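Local coordinates for protein glycogen synthase (Cyanobacterium sp. CLg1, PDB 6GNF) that belongs to the bacterial glycogen and starch synthases, glycosyltransferases of the two-domain GT-B type, and is modelled here with ADP and a glycan bound, at residues Asp70-Gln78 with Asn88-Lys96; Gln141-Leu149 with Val160-Val168. One frame throughout, in Å; residues are numbered along the deposited sequence.

Contact 1 (Asp70-Gln78 with Asn88-Lys96); sequences DAWDTEIIQ and NVRYFHSYK. With SO4 (sulfate ion), chain G.
The carbonyl oxygen of Y91 is gripped twice by T74: T74 N donates to Y91 O at 3.1 Å, almost in line with the C=O, while T74 OG1 comes to Y91 O from above the carbonyl plane at 2.9 Å. The strands are the two arms of an antiparallel beta hairpin at one margin of the mixed sheet in the N-terminal Rossmann-like domain. The double grip falls in a beta bulge, where the register slips by two residues between D73/F92 and I77/R90. With OG1 set between backbone N and carbonyl carbon (chi1 68°), T74 also accepts from I76 N in an ST turn, and D73 OD1 takes E75 N in an Asx turn, so side-chain bonds hold the bulged chain where the regular pairing is displaced. Y91 N adds a weak bond to I76 O at 3.5 Å. Paired backbone bonds flank the bulge, W72 with H93 and Q78 with V89.

On the D73/F92 face, CA of D73 lies over the face of the F92 ring, a CH-pi contact, 3.9 Å from its centroid, and the carboxylate stacks on that ring, planes 22° apart. D73 OD2 meets R90 NH1 in a long salt bridge of 3.4 Å, carboxylate and guanidinium nearly perpendicular. R90 NH2 also pairs with D105 and donates to O1 of a sulfate, probably a crystallisation component, which R64 shares.

On the opposite face, W72 and H93 form an oblique ring pair, planes 48° apart, with a tight 3.1 Å between H93 ND1 and W72 CZ2. H93 O and, by CH-pi contact, H93 CB lie over the indole; H93 NE2 bonds D100.

I76 CG2 touches the Y91 ring edge. The Y91 hydroxyl bonds A142 O, and Q78 CG packs against Y91 OH at 3.5 Å.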
loop_
_atom_site.group_PDB
_atom_site.type_symbol
_atom_site.label_atom_id
_atom_site.label_comp_id
_atom_site.label_asym_id
_atom_site.label_seq_id
_atom_site.Cartn_x
_atom_site.Cartn_y
_atom_site.Cartn_z
ATOM N N ASP A 70 -2.288 -4.122 -23.690
ATOM C CA ASP A 70 -3.728 -4.308 -23.840
ATOM C C ASP A 70 -4.520 -2.985 -23.879
ATOM O O ASP A 70 -5.750 -3.005 -23.905
ATOM C CB ASP A 70 -4.269 -5.211 -22.720
ATOM C CG ASP A 70 -4.078 -4.618 -21.332
ATOM O OD1 ASP A 70 -3.354 -3.613 -21.221
ATOM O OD2 ASP A 70 -4.588 -5.216 -20.357
ATOM N N ALA A 71 -3.826 -1.849 -23.915
ATOM C CA ALA A 71 -4.478 -0.550 -23.845
ATOM C C ALA A 71 -4.427 0.173 -25.180
ATOM O O ALA A 71 -3.354 0.414 -25.708
ATOM C CB ALA A 71 -3.811 0.308 -22.786
ATOM N N TRP A 72 -5.577 0.616 -25.669
ATOM C CA TRP A 72 -5.650 1.301 -26.955
ATOM C C TRP A 72 -5.810 2.814 -26.766
ATOM O O TRP A 72 -6.373 3.298 -25.792
ATOM C CB TRP A 72 -6.797 0.734 -27.815
ATOM C CG TRP A 72 -8.207 1.028 -27.292
ATOM C CD1 TRP A 72 -8.961 2.157 -27.530
ATOM C CD2 TRP A 72 -9.015 0.177 -26.455
ATOM N NE1 TRP A 72 -10.178 2.054 -26.888
ATOM C CE2 TRP A 72 -10.237 0.853 -26.225
ATOM C CE3 TRP A 72 -8.824 -1.089 -25.882
ATOM C CZ2 TRP A 72 -11.259 0.305 -25.445
ATOM C CZ3 TRP A 72 -9.843 -1.631 -25.099
ATOM C CH2 TRP A 72 -11.044 -0.934 -24.889
ATOM N N ASP A 73 -5.340 3.573 -27.744
ATOM C CA ASP A 73 -5.498 5.022 -27.750
ATOM C C ASP A 73 -6.954 5.364 -28.078
ATOM O O ASP A 73 -7.448 5.005 -29.126
ATOM C CB ASP A 73 -4.557 5.638 -28.798
ATOM C CG ASP A 73 -4.562 7.172 -28.788
ATOM O OD1 ASP A 73 -5.412 7.788 -28.128
ATOM O OD2 ASP A 73 -3.719 7.806 -29.464
ATOM N N THR A 74 -7.613 6.107 -27.202
ATOM C CA THR A 74 -9.010 6.481 -27.411
ATOM C C THR A 74 -9.155 7.635 -28.394
ATOM O O THR A 74 -10.253 7.934 -28.848
ATOM C CB THR A 74 -9.674 6.940 -26.118
ATOM O OG1 THR A 74 -9.092 8.184 -25.718
ATOM C CG2 THR A 74 -9.544 5.873 -25.013
ATOM N N GLU A 75 -8.045 8.303 -28.713
ATOM C CA GLU A 75 -8.012 9.492 -29.575
ATOM C C GLU A 75 -8.582 10.740 -28.905
ATOM O O GLU A 75 -8.667 11.806 -29.508
ATOM C CB GLU A 75 -8.695 9.246 -30.919
ATOM C CG GLU A 75 -8.031 8.126 -31.707
ATOM C CD GLU A 75 -6.745 8.578 -32.406
ATOM O OE1 GLU A 75 -6.032 7.693 -32.928
ATOM O OE2 GLU A 75 -6.446 9.805 -32.442
ATOM N N ILE A 76 -8.924 10.631 -27.635
ATOM C CA ILE A 76 -9.392 11.771 -26.875
ATOM C C ILE A 76 -8.186 12.561 -26.381
ATOM O O ILE A 76 -7.206 11.982 -25.916
ATOM C CB ILE A 76 -10.219 11.315 -25.659
ATOM C CG1 ILE A 76 -11.436 10.511 -26.118
ATOM C CG2 ILE A 76 -10.655 12.511 -24.829
ATOM C CD1 ILE A 76 -12.067 9.664 -25.035
ATOM N N ILE A 77 -8.262 13.885 -26.479
ATOM C CA ILE A 77 -7.272 14.776 -25.878
ATOM C C ILE A 77 -7.984 15.750 -24.964
ATOM O O ILE A 77 -9.101 16.160 -25.248
ATOM C CB ILE A 77 -6.452 15.566 -26.917
ATOM C CG1 ILE A 77 -7.348 16.532 -27.698
ATOM C CG2 ILE A 77 -5.724 14.607 -27.841
ATOM C CD1 ILE A 77 -6.686 17.153 -28.904
ATOM N N GLN A 78 -7.367 16.058 -23.832
ATOM C CA GLN A 78 -7.958 16.941 -22.850
ATOM C C GLN A 78 -6.920 17.962 -22.393
ATOM O O GLN A 78 -5.842 17.583 -21.954
ATOM C CB GLN A 78 -8.443 16.110 -21.666
ATOM C CG GLN A 78 -8.978 16.903 -20.493
ATOM C CD GLN A 78 -10.121 17.812 -20.894
ATOM O OE1 GLN A 78 -10.848 17.546 -21.850
ATOM N NE2 GLN A 78 -10.204 18.953 -20.238
ATOM N N ASN A 88 -1.666 19.113 -22.859
ATOM C CA ASN A 88 -2.733 18.158 -23.166
ATOM C C ASN A 88 -2.354 16.780 -22.692
ATOM O O ASN A 88 -1.204 16.422 -22.751
ATOM C CB ASN A 88 -2.941 18.050 -24.679
ATOM C CG ASN A 88 -3.432 19.324 -25.286
ATOM O OD1 ASN A 88 -2.695 19.966 -26.027
ATOM N ND2 ASN A 88 -4.651 19.735 -24.953
ATOM N N VAL A 89 -3.337 16.000 -22.274
ATOM C CA VAL A 89 -3.131 14.570 -22.067
ATOM C C VAL A 89 -3.923 13.797 -23.121
ATOM O O VAL A 89 -4.864 14.334 -23.704
ATOM C CB VAL A 89 -3.509 14.133 -20.638
ATOM C CG1 VAL A 89 -2.600 14.821 -19.631
ATOM C CG2 VAL A 89 -4.967 14.430 -20.324
ATOM N N ARG A 90 -3.455 12.596 -23.452
ATOM C CA ARG A 90 -4.232 11.624 -24.210
ATOM C C ARG A 90 -4.679 10.554 -23.226
ATOM O O ARG A 90 -4.081 10.409 -22.165
ATOM C CB ARG A 90 -3.397 10.987 -25.310
ATOM C CG ARG A 90 -2.923 11.946 -26.390
ATOM C CD ARG A 90 -2.168 11.213 -27.488
ATOM N NE ARG A 90 -0.995 10.510 -26.969
ATOM C CZ ARG A 90 -0.311 9.564 -27.621
ATOM N NH1 ARG A 90 -0.664 9.181 -28.842
ATOM N NH2 ARG A 90 0.741 8.989 -27.043
ATOM N N TYR A 91 -5.766 9.861 -23.544
ATOM C CA TYR A 91 -6.265 8.781 -22.708
ATOM C C TYR A 91 -6.159 7.466 -23.460
ATOM O O TYR A 91 -6.552 7.348 -24.625
ATOM C CB TYR A 91 -7.718 9.020 -22.306
ATOM C CG TYR A 91 -7.945 10.248 -21.455
ATOM C CD1 TYR A 91 -7.647 10.248 -20.094
ATOM C CD2 TYR A 91 -8.501 11.402 -22.001
ATOM C CE1 TYR A 91 -7.870 11.370 -19.306
ATOM C CE2 TYR A 91 -8.718 12.537 -21.226
ATOM C CZ TYR A 91 -8.406 12.521 -19.876
ATOM O OH TYR A 91 -8.638 13.660 -19.103
ATOM N N PHE A 92 -5.539 6.485 -22.813
ATOM C CA PHE A 92 -5.522 5.120 -23.305
ATOM C C PHE A 92 -6.467 4.324 -22.420
ATOM O O PHE A 92 -6.765 4.737 -21.301
ATOM C CB PHE A 92 -4.109 4.546 -23.265
ATOM C CG PHE A 92 -3.220 5.050 -24.365
ATOM C CD1 PHE A 92 -2.823 6.378 -24.394
ATOM C CD2 PHE A 92 -2.783 4.207 -25.363
ATOM C CE1 PHE A 92 -2.004 6.853 -25.400
ATOM C CE2 PHE A 92 -1.962 4.666 -26.376
ATOM C CZ PHE A 92 -1.573 5.996 -26.396
ATOM N N HIS A 93 -6.907 3.177 -22.917
ATOM C CA HIS A 93 -8.007 2.443 -22.305
ATOM C C HIS A 93 -7.789 0.949 -22.447
ATOM O O HIS A 93 -7.502 0.478 -23.532
ATOM C CB HIS A 93 -9.315 2.873 -22.981
ATOM C CG HIS A 93 -10.541 2.218 -22.424
ATOM N ND1 HIS A 93 -11.753 2.255 -23.070
ATOM C CD2 HIS A 93 -10.745 1.507 -21.290
ATOM C CE1 HIS A 93 -12.651 1.590 -22.363
ATOM N NE2 HIS A 93 -12.064 1.127 -21.279
ATOM N N SER A 94 -7.853 0.230 -21.331
ATOM C CA SER A 94 -7.929 -1.229 -21.359
ATOM C C SER A 94 -9.115 -1.705 -20.538
ATOM O O SER A 94 -9.644 -0.952 -19.721
ATOM C CB SER A 94 -6.617 -1.890 -20.908
ATOM O OG SER A 94 -6.181 -1.449 -19.641
ATOM N N TYR A 95 -9.575 -2.919 -20.833
ATOM C CA TYR A 95 -10.777 -3.461 -20.217
ATOM C C TYR A 95 -10.524 -4.883 -19.788
ATOM O O TYR A 95 -10.058 -5.700 -20.564
ATOM C CB TYR A 95 -11.976 -3.315 -21.166
ATOM C CG TYR A 95 -13.282 -3.785 -20.571
ATOM C CD1 TYR A 95 -13.617 -5.126 -20.572
ATOM C CD2 TYR A 95 -14.160 -2.893 -19.961
ATOM C CE1 TYR A 95 -14.800 -5.568 -20.005
ATOM C CE2 TYR A 95 -15.352 -3.326 -19.413
ATOM C CZ TYR A 95 -15.679 -4.659 -19.472
ATOM O OH TYR A 95 -16.827 -5.143 -18.888
ATOM N N LYS A 96 -10.700 -5.158 -18.500
ATOM C CA LYS A 96 -10.354 -6.465 -17.960
ATOM C C LYS A 96 -11.209 -6.846 -16.752
ATOM O O LYS A 96 -11.272 -6.094 -15.773
ATOM C CB LYS A 96 -8.879 -6.473 -17.567
ATOM C CG LYS A 96 -8.207 -7.826 -17.716
ATOM C CD LYS A 96 -6.746 -7.764 -17.292
ATOM C CE LYS A 96 -6.597 -7.774 -15.778
ATOM N NZ LYS A 96 -5.664 -6.720 -15.297
HETATM S S SO4 G . 2.523 5.710 -28.241
HETATM O O1 SO4 G . 1.693 6.752 -28.898
HETATM O O2 SO4 G . 3.103 6.192 -26.962
HETATM O O3 SO4 G . 3.634 5.369 -29.156
HETATM O O4 SO4 G . 1.702 4.504 -27.987
#

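Contact 2 (Gln141-Leu149 with Val160-Val168); sequences QAALAVPLL and VMGENTIFV. With SO4 (sulfate ion), chain H.
L144 CD2 rests over one face of the F167 ring, 4.1 Å from its centroid, and P147 CG comes obliquely against the same ring, 3.7 Å from F167 CZ. A143 O lies at the ring edge. Away from the ring, P147 O accepts a nearly straight bond from G162 N at 2.8 Å. V160 crowds the same oxygen, its CB 3.3 Å from P147 O, and lays CG1 alongside the backbone of L148 and L149. A water bridges the two segments, donating to V146 O and accepting from M161 N, while CB of M161 packs on CB of P147. Nearer the surface L148 CD2 meets E163 CG at 3.7 Å.

A second shell fixes these groups. T165 OG1 donates to G162 O at 2.7 Å from above the carbonyl plane, tying T165 to the loop, and T165 CG2 covers the F167 face opposite L144. G162 has a positive phi (92°), where a side chain would be jammed against the preceding carbonyl oxygen. The carboxylate of E163 accepts from F191 N, and the F191 ring meets F167 edge-to-face. N164, centre of an inverse gamma turn, donates through ND2 to a sulfate probably from the crystallisation liquor; N23 holds the same ion.

F167 lies in strand 166-170, between strands 23-27 and 195-200. Helix 132-144, followed by 146-149, is on the connection from strand 99-105 to the parallel strand 166-170, with 57-63 and 23-27 between them in the sheet, consistent with a beta-alpha-beta crossover of a Rossmann-like domain.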
loop_
_atom_site.group_PDB
_atom_site.type_symbol
_atom_site.label_atom_id
_atom_site.label_comp_id
_atom_site.label_asym_id
_atom_site.label_seq_id
_atom_site.Cartn_x
_atom_site.Cartn_y
_atom_site.Cartn_z
ATOM N N GLN A 141 -6.497 16.572 -12.275
ATOM C CA GLN A 141 -7.238 17.297 -13.306
ATOM C C GLN A 141 -7.658 16.388 -14.446
ATOM O O GLN A 141 -8.766 16.505 -14.959
ATOM C CB GLN A 141 -6.389 18.424 -13.899
ATOM C CG GLN A 141 -6.060 19.537 -12.931
ATOM C CD GLN A 141 -5.034 20.495 -13.496
ATOM O OE1 GLN A 141 -5.084 20.864 -14.672
ATOM N NE2 GLN A 141 -4.085 20.896 -12.669
ATOM N N ALA A 142 -6.744 15.535 -14.894
ATOM C CA ALA A 142 -7.031 14.661 -16.024
ATOM C C ALA A 142 -8.113 13.640 -15.693
ATOM O O ALA A 142 -8.892 13.282 -16.583
ATOM C CB ALA A 142 -5.763 13.954 -16.483
ATOM N N ALA A 143 -8.126 13.172 -14.449
ATOM C CA ALA A 143 -9.053 12.125 -14.025
ATOM C C ALA A 143 -10.488 12.622 -13.992
ATOM O O ALA A 143 -11.414 11.887 -14.276
ATOM C CB ALA A 143 -8.660 11.597 -12.653
ATOM N N LEU A 144 -10.670 13.895 -13.659
ATOM C CA LEU A 144 -12.010 14.457 -13.545
ATOM C C LEU A 144 -12.758 14.436 -14.875
ATOM O O LEU A 144 -13.985 14.276 -14.875
ATOM C CB LEU A 144 -11.952 15.885 -12.992
ATOM C CG LEU A 144 -11.725 16.013 -11.483
ATOM C CD1 LEU A 144 -11.200 17.387 -11.130
ATOM C CD2 LEU A 144 -12.998 15.722 -10.710
ATOM N N ALA A 145 -12.030 14.550 -15.985
ATOM C CA ALA A 145 -12.651 14.555 -17.305
ATOM C C ALA A 145 -13.072 13.167 -17.775
ATOM O O ALA A 145 -13.883 13.032 -18.691
ATOM C CB ALA A 145 -11.716 15.200 -18.323
ATOM N N VAL A 146 -12.558 12.124 -17.136
ATOM C CA VAL A 146 -12.748 10.763 -17.649
ATOM C C VAL A 146 -14.218 10.323 -17.655
ATOM O O VAL A 146 -14.667 9.762 -18.670
ATOM C CB VAL A 146 -11.844 9.745 -16.924
ATOM C CG1 VAL A 146 -12.285 8.311 -17.190
ATOM C CG2 VAL A 146 -10.403 9.936 -17.367
ATOM N N PRO A 147 -14.954 10.560 -16.549
ATOM C CA PRO A 147 -16.376 10.209 -16.576
ATOM C C PRO A 147 -17.200 10.959 -17.630
ATOM O O PRO A 147 -18.263 10.473 -18.021
ATOM C CB PRO A 147 -16.855 10.567 -15.169
ATOM C CG PRO A 147 -15.631 10.425 -14.325
ATOM C CD PRO A 147 -14.530 10.967 -15.201
ATOM N N LEU A 148 -16.701 12.086 -18.127
ATOM C CA LEU A 148 -17.436 12.865 -19.123
ATOM C C LEU A 148 -17.069 12.497 -20.558
ATOM O O LEU A 148 -17.879 12.684 -21.460
ATOM C CB LEU A 148 -17.189 14.359 -18.911
ATOM C CG LEU A 148 -17.464 14.910 -17.507
ATOM C CD1 LEU A 148 -17.042 16.372 -17.428
ATOM C CD2 LEU A 148 -18.928 14.758 -17.142
ATOM N N LEU A 149 -15.868 11.949 -20.767
ATOM C CA LEU A 149 -15.292 11.830 -22.113
ATOM C C LEU A 149 -15.077 10.415 -22.619
ATOM O O LEU A 149 -15.275 10.137 -23.809
ATOM C CB LEU A 149 -13.938 12.544 -22.151
ATOM C CG LEU A 149 -13.877 14.068 -22.109
ATOM C CD1 LEU A 149 -12.434 14.554 -22.144
ATOM C CD2 LEU A 149 -14.716 14.715 -23.193
ATOM N N VAL A 160 -20.196 6.938 -21.814
ATOM C CA VAL A 160 -19.408 7.463 -20.695
ATOM C C VAL A 160 -20.088 7.237 -19.341
ATOM O O VAL A 160 -21.280 6.966 -19.275
ATOM C CB VAL A 160 -19.109 8.961 -20.874
ATOM C CG1 VAL A 160 -18.404 9.205 -22.198
ATOM C CG2 VAL A 160 -20.387 9.801 -20.781
ATOM N N MET A 161 -19.315 7.343 -18.261
ATOM C CA MET A 161 -19.836 7.117 -16.915
ATOM C C MET A 161 -20.836 8.196 -16.497
ATOM O O MET A 161 -21.826 7.894 -15.853
ATOM C CB MET A 161 -18.687 7.046 -15.905
ATOM C CG MET A 161 -19.142 6.831 -14.474
ATOM S SD MET A 161 -17.800 6.524 -13.313
ATOM C CE MET A 161 -17.487 4.801 -13.671
ATOM N N GLY A 162 -20.579 9.445 -16.872
ATOM C CA GLY A 162 -21.514 10.536 -16.595
ATOM C C GLY A 162 -21.256 11.264 -15.288
ATOM O O GLY A 162 -20.275 11.005 -14.595
ATOM N N GLU A 163 -22.172 12.153 -14.927
ATOM C CA GLU A 163 -21.953 13.085 -13.825
ATOM C C GLU A 163 -22.323 12.551 -12.448
ATOM O O GLU A 163 -21.926 13.145 -11.457
ATOM C CB GLU A 163 -22.684 14.400 -14.099
ATOM C CG GLU A 163 -22.145 15.106 -15.333
ATOM C CD GLU A 163 -22.752 16.490 -15.557
ATOM O OE1 GLU A 163 -22.736 17.340 -14.640
ATOM O OE2 GLU A 163 -23.284 16.725 -16.660
ATOM N N ASN A 164 -23.078 11.459 -12.379
ATOM C CA ASN A 164 -23.449 10.882 -11.085
ATOM C C ASN A 164 -22.418 9.883 -10.632
ATOM O O ASN A 164 -22.703 8.684 -10.510
ATOM C CB ASN A 164 -24.827 10.247 -11.144
ATOM C CG ASN A 164 -25.912 11.281 -11.360
ATOM O OD1 ASN A 164 -25.914 12.338 -10.731
ATOM N ND2 ASN A 164 -26.803 11.007 -12.288
ATOM N N THR A 165 -21.230 10.408 -10.346
ATOM C CA THR A 165 -20.047 9.606 -10.143
ATOM C C THR A 165 -19.472 9.828 -8.755
ATOM O O THR A 165 -19.500 10.938 -8.250
ATOM C CB THR A 165 -19.000 9.967 -11.209
ATOM O OG1 THR A 165 -19.510 9.558 -12.485
ATOM C CG2 THR A 165 -17.663 9.283 -10.932
ATOM N N ILE A 166 -18.979 8.749 -8.150
ATOM C CA ILE A 166 -18.217 8.809 -6.916
ATOM C C ILE A 166 -16.743 8.655 -7.277
ATOM O O ILE A 166 -16.330 7.608 -7.774
ATOM C CB ILE A 166 -18.626 7.680 -5.949
ATOM C CG1 ILE A 166 -20.090 7.842 -5.536
ATOM C CG2 ILE A 166 -17.745 7.678 -4.703
ATOM C CD1 ILE A 166 -20.661 6.641 -4.821
ATOM N N PHE A 167 -15.952 9.689 -7.007
ATOM C CA PHE A 167 -14.511 9.624 -7.195
ATOM C C PHE A 167 -13.849 9.092 -5.923
ATOM O O PHE A 167 -13.968 9.699 -4.864
ATOM C CB PHE A 167 -13.945 11.013 -7.505
ATOM C CG PHE A 167 -14.330 11.544 -8.859
ATOM C CD1 PHE A 167 -13.610 11.188 -9.991
ATOM C CD2 PHE A 167 -15.406 12.410 -9.003
ATOM C CE1 PHE A 167 -13.960 11.675 -11.236
ATOM C CE2 PHE A 167 -15.759 12.899 -10.242
ATOM C CZ PHE A 167 -15.032 12.536 -11.360
ATOM N N VAL A 168 -13.129 7.979 -6.037
ATOM C CA VAL A 168 -12.336 7.461 -4.923
ATOM C C VAL A 168 -10.874 7.854 -5.128
ATOM O O VAL A 168 -10.196 7.368 -6.041
ATOM C CB VAL A 168 -12.466 5.934 -4.791
ATOM C CG1 VAL A 168 -11.678 5.431 -3.590
ATOM C CG2 VAL A 168 -13.926 5.536 -4.635
HETATM S S SO4 H . -26.771 7.477 -14.027
HETATM O O1 SO4 H . -26.102 8.788 -14.167
HETATM O O2 SO4 H . -27.392 7.394 -12.682
HETATM O O3 SO4 H . -25.790 6.376 -14.188
HETATM O O4 SO4 H . -27.801 7.370 -15.091
HETATM O O HOH W 1 -16.332 7.534 -18.690
#

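Overall arrangement
Both contacts reach the same mixed sheet and both are partly buried, but at different places in it. Contact 1 is its antiparallel hairpin margin, rich in backbone bonds, with a salt bridge on one face. Contact 2 reaches the interior parallel strand 166-170 from the helical side and relies mainly on apolar packing, with one direct backbone bond and a water bridge; its loop end is the more exposed part. Their centres are 14 Å apart, and segment 141-149 serves both: the tyrosine hydroxyl of contact 1 reaches its helix, V146 packs on the same tyrosine ring, and L149 meets I76 and Q78. The helical segment therefore lies between the hairpin and the parallel strand, touching each.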